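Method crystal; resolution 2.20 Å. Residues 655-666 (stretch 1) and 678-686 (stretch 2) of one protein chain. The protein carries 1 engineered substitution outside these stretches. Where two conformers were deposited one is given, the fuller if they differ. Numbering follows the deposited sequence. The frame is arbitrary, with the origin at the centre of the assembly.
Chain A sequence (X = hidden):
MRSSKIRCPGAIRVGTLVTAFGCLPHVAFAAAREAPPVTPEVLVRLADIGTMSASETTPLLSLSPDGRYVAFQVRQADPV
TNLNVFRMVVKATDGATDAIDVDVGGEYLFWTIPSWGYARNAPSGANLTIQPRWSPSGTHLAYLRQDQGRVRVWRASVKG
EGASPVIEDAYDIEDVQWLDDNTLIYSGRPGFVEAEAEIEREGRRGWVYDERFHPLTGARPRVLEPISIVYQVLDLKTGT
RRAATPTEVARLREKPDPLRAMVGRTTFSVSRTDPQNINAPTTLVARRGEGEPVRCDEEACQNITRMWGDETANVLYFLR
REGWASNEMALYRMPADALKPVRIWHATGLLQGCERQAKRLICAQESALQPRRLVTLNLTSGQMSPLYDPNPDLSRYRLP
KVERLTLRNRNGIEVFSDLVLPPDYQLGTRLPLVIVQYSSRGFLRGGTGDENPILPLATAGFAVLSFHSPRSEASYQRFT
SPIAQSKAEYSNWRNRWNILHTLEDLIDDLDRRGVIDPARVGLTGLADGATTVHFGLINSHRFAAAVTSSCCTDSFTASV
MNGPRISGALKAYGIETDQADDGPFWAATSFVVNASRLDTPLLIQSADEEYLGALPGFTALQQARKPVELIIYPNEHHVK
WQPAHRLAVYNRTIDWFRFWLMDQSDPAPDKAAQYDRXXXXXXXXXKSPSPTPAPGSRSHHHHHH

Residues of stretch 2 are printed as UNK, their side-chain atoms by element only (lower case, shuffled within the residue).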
ATOM      1  N   ASP A 655      -9.792  16.617 -14.669  1.00 24.82           N
ATOM      2  CA  ASP A 655      -9.861  17.739 -15.572  1.00 25.23           C
ATOM      3  C   ASP A 655      -8.812  17.576 -16.676  1.00 24.98           C
ATOM      4  O   ASP A 655      -9.031  17.931 -17.834  1.00 22.47           O
ATOM      5  CB  ASP A 655      -9.565  19.062 -14.868  1.00 28.72           C
ATOM      6  CG  ASP A 655     -10.640  19.507 -13.876  1.00 32.74           C
ATOM      7  OD1 ASP A 655     -11.730  18.906 -13.825  1.00 33.05           O
ATOM      8  OD2 ASP A 655     -10.379  20.462 -13.104  1.00 31.94           O
ATOM      9  N   TRP A 656      -7.645  17.104 -16.293  1.00 24.28           N
ATOM     10  CA  TRP A 656      -6.552  17.013 -17.233  1.00 23.67           C
ATOM     11  C   TRP A 656      -6.920  16.049 -18.355  1.00 25.15           C
ATOM     12  O   TRP A 656      -6.732  16.378 -19.528  1.00 25.16           O
ATOM     13  CB  TRP A 656      -5.306  16.541 -16.533  1.00 21.52           C
ATOM     14  CG  TRP A 656      -4.094  16.353 -17.319  1.00 19.53           C
ATOM     15  CD1 TRP A 656      -3.578  15.165 -17.711  1.00 20.58           C
ATOM     16  CD2 TRP A 656      -3.137  17.326 -17.665  1.00 21.37           C
ATOM     17  NE1 TRP A 656      -2.378  15.332 -18.330  1.00 22.01           N
ATOM     18  CE2 TRP A 656      -2.078  16.660 -18.329  1.00 20.11           C
ATOM     19  CE3 TRP A 656      -3.073  18.704 -17.529  1.00 22.33           C
ATOM     20  CZ2 TRP A 656      -0.999  17.323 -18.859  1.00 20.74           C
ATOM     21  CZ3 TRP A 656      -1.945  19.369 -18.031  1.00 23.33           C
ATOM     22  CH2 TRP A 656      -0.912  18.685 -18.635  1.00 20.72           C
ATOM     23  N   PHE A 657      -7.354  14.850 -17.988  1.00 23.63           N
ATOM     24  CA  PHE A 657      -7.756  13.880 -19.007  1.00 25.02           C
ATOM     25  C   PHE A 657      -8.992  14.305 -19.828  1.00 24.46           C
ATOM     26  O   PHE A 657      -9.025  14.102 -21.038  1.00 27.21           O
ATOM     27  CB  PHE A 657      -7.924  12.518 -18.409  1.00 23.59           C
ATOM     28  CG  PHE A 657      -6.618  11.831 -18.070  1.00 21.50           C
ATOM     29  CD1 PHE A 657      -5.630  11.735 -18.987  1.00 23.57           C
ATOM     30  CD2 PHE A 657      -6.379  11.383 -16.808  1.00 21.79           C
ATOM     31  CE1 PHE A 657      -4.420  11.161 -18.662  1.00 24.29           C
ATOM     32  CE2 PHE A 657      -5.186  10.777 -16.469  1.00 21.66           C
ATOM     33  CZ  PHE A 657      -4.220  10.636 -17.406  1.00 22.45           C
ATOM     34  N   ARG A 658      -9.957  14.972 -19.218  1.00 25.78           N
ATOM     35  CA  ARG A 658     -11.066  15.532 -19.994  1.00 27.31           C
ATOM     36  C   ARG A 658     -10.591  16.555 -21.006  1.00 27.96           C
ATOM     37  O   ARG A 658     -11.092  16.600 -22.139  1.00 29.78           O
ATOM     38  CB  ARG A 658     -12.116  16.184 -19.119  1.00 29.37           C
ATOM     39  CG  ARG A 658     -12.909  15.188 -18.323  1.00 35.78           C
ATOM     40  CD  ARG A 658     -14.024  15.857 -17.495  1.00 42.15           C
ATOM     41  NE  ARG A 658     -15.117  16.250 -18.362  1.00 48.06           N
ATOM     42  CZ  ARG A 658     -15.709  17.440 -18.407  1.00 52.76           C
ATOM     43  NH1 ARG A 658     -15.410  18.425 -17.563  1.00 52.21           N
ATOM     44  NH2 ARG A 658     -16.667  17.616 -19.299  1.00 52.76           N
ATOM     45  N   PHE A 659      -9.604  17.365 -20.620  1.00 28.01           N
ATOM     46  CA  PHE A 659      -9.086  18.390 -21.491  1.00 26.09           C
ATOM     47  C   PHE A 659      -8.355  17.766 -22.683  1.00 28.16           C
ATOM     48  O   PHE A 659      -8.646  18.117 -23.818  1.00 27.49           O
ATOM     49  CB  PHE A 659      -8.183  19.398 -20.719  1.00 26.39           C
ATOM     50  CG  PHE A 659      -7.566  20.496 -21.579  1.00 22.96           C
ATOM     51  CD1 PHE A 659      -8.244  21.637 -21.850  1.00 25.47           C
ATOM     52  CD2 PHE A 659      -6.315  20.337 -22.117  1.00 23.69           C
ATOM     53  CE1 PHE A 659      -7.690  22.615 -22.669  1.00 26.46           C
ATOM     54  CE2 PHE A 659      -5.740  21.310 -22.890  1.00 25.33           C
ATOM     55  CZ  PHE A 659      -6.423  22.449 -23.165  1.00 26.35           C
ATOM     56  N   TRP A 660      -7.403  16.874 -22.440  1.00 27.66           N
ATOM     57  CA  TRP A 660      -6.581  16.390 -23.495  1.00 27.32           C
ATOM     58  C   TRP A 660      -7.187  15.264 -24.249  1.00 31.43           C
ATOM     59  O   TRP A 660      -6.886  15.129 -25.433  1.00 28.64           O
ATOM     60  CB  TRP A 660      -5.263  15.905 -22.989  1.00 27.22           C
ATOM     61  CG  TRP A 660      -4.433  16.996 -22.378  1.00 27.49           C
ATOM     62  CD1 TRP A 660      -4.221  17.221 -21.052  1.00 27.38           C
ATOM     63  CD2 TRP A 660      -3.667  17.959 -23.088  1.00 25.99           C
ATOM     64  NE1 TRP A 660      -3.339  18.272 -20.892  1.00 29.18           N
ATOM     65  CE2 TRP A 660      -3.000  18.745 -22.136  1.00 27.54           C
ATOM     66  CE3 TRP A 660      -3.493  18.239 -24.450  1.00 28.53           C
ATOM     67  CZ2 TRP A 660      -2.175  19.783 -22.488  1.00 26.22           C
ATOM     68  CZ3 TRP A 660      -2.677  19.277 -24.808  1.00 29.46           C
ATOM     69  CH2 TRP A 660      -2.027  20.050 -23.818  1.00 28.29           C
ATOM     70  N   LEU A 661      -8.005  14.425 -23.610  1.00 29.23           N
ATOM     71  CA  LEU A 661      -8.571  13.270 -24.298  1.00 28.26           C
ATOM     72  C   LEU A 661      -9.997  13.444 -24.753  1.00 31.38           C
ATOM     73  O   LEU A 661     -10.406  12.685 -25.585  1.00 33.30           O
ATOM     74  CB  LEU A 661      -8.520  12.010 -23.448  1.00 30.05           C
ATOM     75  CG  LEU A 661      -7.159  11.628 -22.907  1.00 28.91           C
ATOM     76  CD1 LEU A 661      -7.288  10.395 -22.021  1.00 31.29           C
ATOM     77  CD2 LEU A 661      -6.105  11.371 -23.945  1.00 29.46           C
ATOM     78  N   MET A 662     -10.757  14.404 -24.198  1.00 34.98           N
ATOM     79  CA  MET A 662     -12.111  14.711 -24.650  1.00 33.67           C
ATOM     80  C   MET A 662     -12.272  16.128 -25.200  1.00 37.17           C
ATOM     81  O   MET A 662     -13.339  16.429 -25.695  1.00 36.09           O
ATOM     82  CB  MET A 662     -13.134  14.517 -23.509  1.00 35.34           C
ATOM     83  CG  MET A 662     -13.318  13.069 -23.049  1.00 32.19           C
ATOM     84  SD  MET A 662     -14.363  13.019 -21.616  1.00 35.55           S
ATOM     85  CE  MET A 662     -14.608  11.303 -21.327  1.00 38.82           C
ATOM     86  N   ASP A 663     -11.230  16.975 -25.152  1.00 37.77           N
ATOM     87  CA  ASP A 663     -11.321  18.375 -25.557  0.50 38.47           C
ATOM     88  C   ASP A 663     -12.449  19.089 -24.809  1.00 36.50           C
ATOM     89  O   ASP A 663     -13.120  19.917 -25.358  1.00 36.72           O
ATOM     90  CB  ASP A 663     -11.472  18.476 -27.090  0.50 41.95           C
ATOM     91  CG  ASP A 663     -10.282  17.813 -27.864  0.50 44.84           C
ATOM     92  OD1 ASP A 663      -9.119  17.846 -27.380  0.50 43.02           O
ATOM     93  OD2 ASP A 663     -10.523  17.252 -28.956  0.50 43.25           O
ATOM     94  N   GLN A 664     -12.649  18.733 -23.546  1.00 33.09           N
ATOM     95  CA  GLN A 664     -13.682  19.358 -22.738  1.00 33.55           C
ATOM     96  C   GLN A 664     -13.102  20.056 -21.535  1.00 37.11           C
ATOM     97  O   GLN A 664     -12.105  19.602 -20.958  1.00 38.73           O
ATOM     98  CB  GLN A 664     -14.630  18.300 -22.204  1.00 41.80           C
ATOM     99  CG  GLN A 664     -15.803  18.030 -23.138  1.00 50.29           C
ATOM    100  CD  GLN A 664     -16.452  16.709 -22.816  1.00 64.93           C
ATOM    101  OE1 GLN A 664     -16.362  16.223 -21.687  1.00 71.58           O
ATOM    102  NE2 GLN A 664     -17.088  16.103 -23.807  1.00 72.01           N
ATOM    103  N   SER A 665     -13.732  21.149 -21.151  1.00 37.25           N
ATOM    104  CA  SER A 665     -13.339  21.905 -19.977  0.50 38.27           C
ATOM    105  C   SER A 665     -14.565  22.225 -19.163  1.00 39.04           C
ATOM    106  O   SER A 665     -15.609  22.482 -19.705  1.00 47.62           O
ATOM    107  CB  SER A 665     -12.666  23.213 -20.381  0.50 37.11           C
ATOM    108  OG  SER A 665     -13.573  23.979 -21.134  0.50 35.64           O
ATOM    109  N   ASP A 666     -14.405  22.219 -17.851  1.00 41.78           N
ATOM    110  CA  ASP A 666     -15.455  22.599 -16.922  1.00 46.94           C
ATOM    111  C   ASP A 666     -15.445  24.144 -16.829  1.00 49.39           C
ATOM    112  O   ASP A 666     -14.409  24.724 -16.523  1.00 44.15           O
ATOM    113  CB  ASP A 666     -15.120  21.934 -15.587  1.00 50.26           C
ATOM    114  CG  ASP A 666     -15.964  22.418 -14.418  1.00 50.58           C
ATOM    115  OD1 ASP A 666     -16.687  23.404 -14.516  1.00 57.06           O
ATOM    116  OD2 ASP A 666     -15.866  21.783 -13.366  1.00 54.36           O
ATOM    117  N   UNK A 678      -3.522  25.552 -19.630  1.00 28.22           N
ATOM    118  CA  UNK A 678      -3.500  24.339 -20.409  1.00 28.01           C
ATOM    119  C   UNK A 678      -3.742  24.637 -21.900  1.00 30.44           C
ATOM    120  O   UNK A 678      -3.159  23.983 -22.777  1.00 30.28           O
ATOM    121  c   UNK A 678      -5.060  22.034 -17.701  1.00 23.80           C
ATOM    122  c   UNK A 678      -6.811  20.618 -16.886  1.00 26.50           C
ATOM    123  c   UNK A 678      -4.513  23.343 -19.874  1.00 27.35           C
ATOM    124  c   UNK A 678      -4.946  21.093 -15.467  1.00 22.36           C
ATOM    125  c   UNK A 678      -6.285  21.407 -17.921  1.00 23.08           C
ATOM    126  c   UNK A 678      -4.435  21.879 -16.458  1.00 23.64           C
ATOM    127  n   UNK A 678      -3.243  22.548 -16.518  1.00 26.77           N
ATOM    128  c   UNK A 678      -3.146  23.147 -17.726  1.00 27.08           C
ATOM    129  c   UNK A 678      -6.135  20.456 -15.703  1.00 24.34           C
ATOM    130  c   UNK A 678      -4.233  22.867 -18.484  1.00 25.27           C
ATOM    131  N   UNK A 679      -4.524  25.664 -22.201  1.00 31.45           N
ATOM    132  CA  UNK A 679      -4.634  26.106 -23.633  1.00 33.44           C
ATOM    133  C   UNK A 679      -3.301  26.589 -24.148  1.00 31.87           C
ATOM    134  O   UNK A 679      -2.897  26.240 -25.270  1.00 35.37           O
ATOM    135  c   UNK A 679      -5.732  27.141 -23.818  1.00 33.07           C
ATOM    136  c   UNK A 679      -7.085  26.466 -23.764  1.00 37.36           C
ATOM    137  c   UNK A 679      -8.259  27.332 -24.203  1.00 42.96           C
ATOM    138  n   UNK A 679     -10.467  26.952 -22.322  1.00 50.28           N
ATOM    139  n   UNK A 679      -9.777  28.889 -21.289  1.00 48.25           N
ATOM    140  n   UNK A 679      -8.634  28.218 -23.116  1.00 48.73           N
ATOM    141  c   UNK A 679      -9.623  28.006 -22.247  1.00 51.43           C
ATOM    142  N   UNK A 680      -2.561  27.298 -23.305  1.00 29.98           N
ATOM    143  CA  UNK A 680      -1.230  27.709 -23.712  1.00 34.38           C
ATOM    144  C   UNK A 680      -0.320  26.493 -23.899  1.00 32.95           C
ATOM    145  O   UNK A 680       0.548  26.518 -24.778  1.00 36.87           O
ATOM    146  c   UNK A 680      -0.616  28.711 -22.718  1.00 33.77           C
ATOM    147  N   UNK A 681      -0.460  25.461 -23.067  1.00 30.15           N
ATOM    148  CA  UNK A 681       0.384  24.279 -23.257  1.00 30.47           C
ATOM    149  C   UNK A 681       0.092  23.621 -24.626  1.00 31.98           C
ATOM    150  O   UNK A 681       0.978  23.163 -25.332  1.00 30.19           O
ATOM    151  c   UNK A 681       2.148  23.966 -20.687  1.00 31.93           C
ATOM    152  c   UNK A 681       0.178  23.245 -22.151  1.00 29.59           C
ATOM    153  c   UNK A 681       0.363  22.478 -19.800  1.00 34.11           C
ATOM    154  c   UNK A 681       0.655  23.626 -20.745  1.00 33.70           C
ATOM    155  N   UNK A 682      -1.186  23.542 -24.928  1.00 31.72           N
ATOM    156  CA  UNK A 682      -1.673  22.996 -26.154  1.00 37.26           C
ATOM    157  C   UNK A 682      -1.146  23.728 -27.372  1.00 36.09           C
ATOM    158  O   UNK A 682      -0.795  23.097 -28.347  1.00 36.92           O
ATOM    159  c   UNK A 682      -3.229  23.010 -26.166  1.00 34.39           C
ATOM    160  n   UNK A 682      -7.992  21.932 -26.338  1.00 41.75           N
ATOM    161  c   UNK A 682      -3.818  22.142 -27.304  1.00 36.57           C
ATOM    162  c   UNK A 682      -5.299  21.871 -27.105  1.00 36.04           C
ATOM    163  n   UNK A 682      -8.119  24.190 -26.689  1.00 40.21           N
ATOM    164  c   UNK A 682      -7.412  23.064 -26.701  1.00 42.17           C
ATOM    165  n   UNK A 682      -6.121  23.070 -27.058  1.00 38.82           N
ATOM    166  N   UNK A 683      -1.086  25.040 -27.295  1.00 35.87           N
ATOM    167  CA  UNK A 683      -0.634  25.875 -28.418  1.00 40.00           C
ATOM    168  C   UNK A 683       0.856  25.743 -28.675  1.00 45.86           C
ATOM    169  O   UNK A 683       1.288  26.038 -29.782  1.00 41.19           O
ATOM    170  c   UNK A 683      -0.973  27.336 -28.166  1.00 40.17           C
ATOM    171  N   UNK A 684       1.639  25.284 -27.682  1.00 46.17           N
ATOM    172  CA  UNK A 684       3.084  25.037 -27.867  1.00 46.38           C
ATOM    173  C   UNK A 684       3.326  23.962 -28.895  1.00 51.17           C
ATOM    174  O   UNK A 684       4.346  23.957 -29.571  1.00 57.16           O
ATOM    175  c   UNK A 684       3.790  25.415 -25.386  1.00 46.84           C
ATOM    176  c   UNK A 684       3.747  24.514 -26.606  1.00 44.47           C
ATOM    177  c   UNK A 684       4.351  24.614 -24.225  1.00 47.25           C
ATOM    178  c   UNK A 684       4.603  26.676 -25.647  1.00 46.42           C
ATOM    179  N   UNK A 685       2.387  23.039 -29.008  1.00 59.66           N
ATOM    180  CA  UNK A 685       2.572  21.877 -29.864  1.00 63.19           C
ATOM    181  C   UNK A 685       2.541  22.192 -31.366  1.00 70.52           C
ATOM    182  O   UNK A 685       2.767  21.310 -32.177  1.00 68.64           O
ATOM    183  n   UNK A 685      -1.014  16.890 -27.712  1.00 49.28           N
ATOM    184  c   UNK A 685       1.647  20.369 -28.007  1.00 64.66           C
ATOM    185  n   UNK A 685       0.852  15.672 -28.355  1.00 53.25           N
ATOM    186  n   UNK A 685       1.087  17.923 -27.963  1.00 60.32           N
ATOM    187  c   UNK A 685       1.531  20.819 -29.491  1.00 66.41           C
ATOM    188  c   UNK A 685       0.304  16.835 -28.015  1.00 57.71           C
ATOM    189  c   UNK A 685       0.623  19.280 -27.608  1.00 57.28           C
ATOM    190  N   UNK A 686       2.279  23.450 -31.713  1.00 79.02           N
ATOM    191  CA  UNK A 686       2.345  23.956 -33.062  1.00 95.26           C
ATOM    192  C   UNK A 686       2.844  25.408 -33.112  1.00 91.60           C
ATOM    193  O   UNK A 686       4.041  25.669 -33.163  1.00 90.34           O
ATOM    194  c   UNK A 686      -0.483  23.538 -35.618  1.00112.02           C
ATOM    195  c   UNK A 686       0.935  23.909 -33.610  1.00109.52           C
ATOM    196  o   UNK A 686      -1.503  23.601 -34.917  1.00101.73           O
ATOM    197  n   UNK A 686      -0.482  23.019 -36.840  1.00 98.63           N
ATOM    198  c   UNK A 686       0.833  24.080 -35.109  1.00112.90           C
TER
HETATM  199  O   HOH W   1      -7.320  19.504 -26.072  1.00 42.32           O

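Position 678 carries ten side-chain atoms, nine carbons and one nitrogen: one carbon, then fused five- and six-membered rings. CB points toward stretch 1 and lies 4.0 Å from the centroid of the Phe659 ring, 17° off its normal, a CH-pi contact. A fused bicycle with one nitrogen is an indole, so the residue is Trp678. The edge of Trp656 meets its face with planes at 90° and CE3 of Trp656 3.6 Å from CE2 of Trp678, while its own edge turns toward the face of Phe659, offset, with planes at 63°.

Position 679 has three carbons, a nitrogen, and a carbon bearing two more nitrogens. That terminal group is a guanidinium, hence Arg679. Its CB points away from stretch 1, yet CG comes within 4.0 Å of Phe659 CE1.

Position 680 has a single side-chain carbon, directed away and out of contact: Ala680.

Position 681 holds four carbons forked at the second. With no heteroatom and the fork one carbon beyond CB, it is Leu681. CB lies 4.2 Å from Trp660 CZ2, at that ring's edge, and CD1 lies 4.2 Å from Trp656 CH2.

Position 682 repeats the three carbons, nitrogen and two-nitrogen carbon, now with CB toward stretch 1 and 4.0 Å from Trp660 CH2. This is Arg682. Phe659 CZ sits over one face of its guanidinium, 3.6 Å from NH1.

Position 683 has one carbon and touches nothing on stretch 1: Ala683. Position 684 again has four carbons forked at the second, with no contact: Leu684.

Position 685 has three carbons, a nitrogen, and a carbon carrying two more nitrogens, and it reaches the Trp660 ring; this guanidinium chain is Arg685, whose NH1 lies 4.1 Å from Trp660 CZ3.

Position 686 has three carbons, the last carrying one oxygen and one nitrogen, a carboxamide: Gln686. It is poorly ordered and makes no contact.

The helices run at 38° with axes 11.6 Å apart, a gap filled largely by aromatic side chains. Trp678, Leu681 and Arg682 point toward stretch 1, a spacing of three and four residues that keeps them on one side of the helix. No direct hydrogen bond crosses the contact, so packing carries most of the 561 Å² buried. The polar link is water 1: it accepts from Arg682 NH1 (2.5 Å from the water O) and donates to Phe659 O (3.0 Å) and Asp663 OD1 (2.8 Å). Asp663 OD1 and Arg682 NH1 are 4.4 Å apart, beyond a salt bridge, and the water joins these opposite charges.

Stretch 2 678-686: WRALRALRQ
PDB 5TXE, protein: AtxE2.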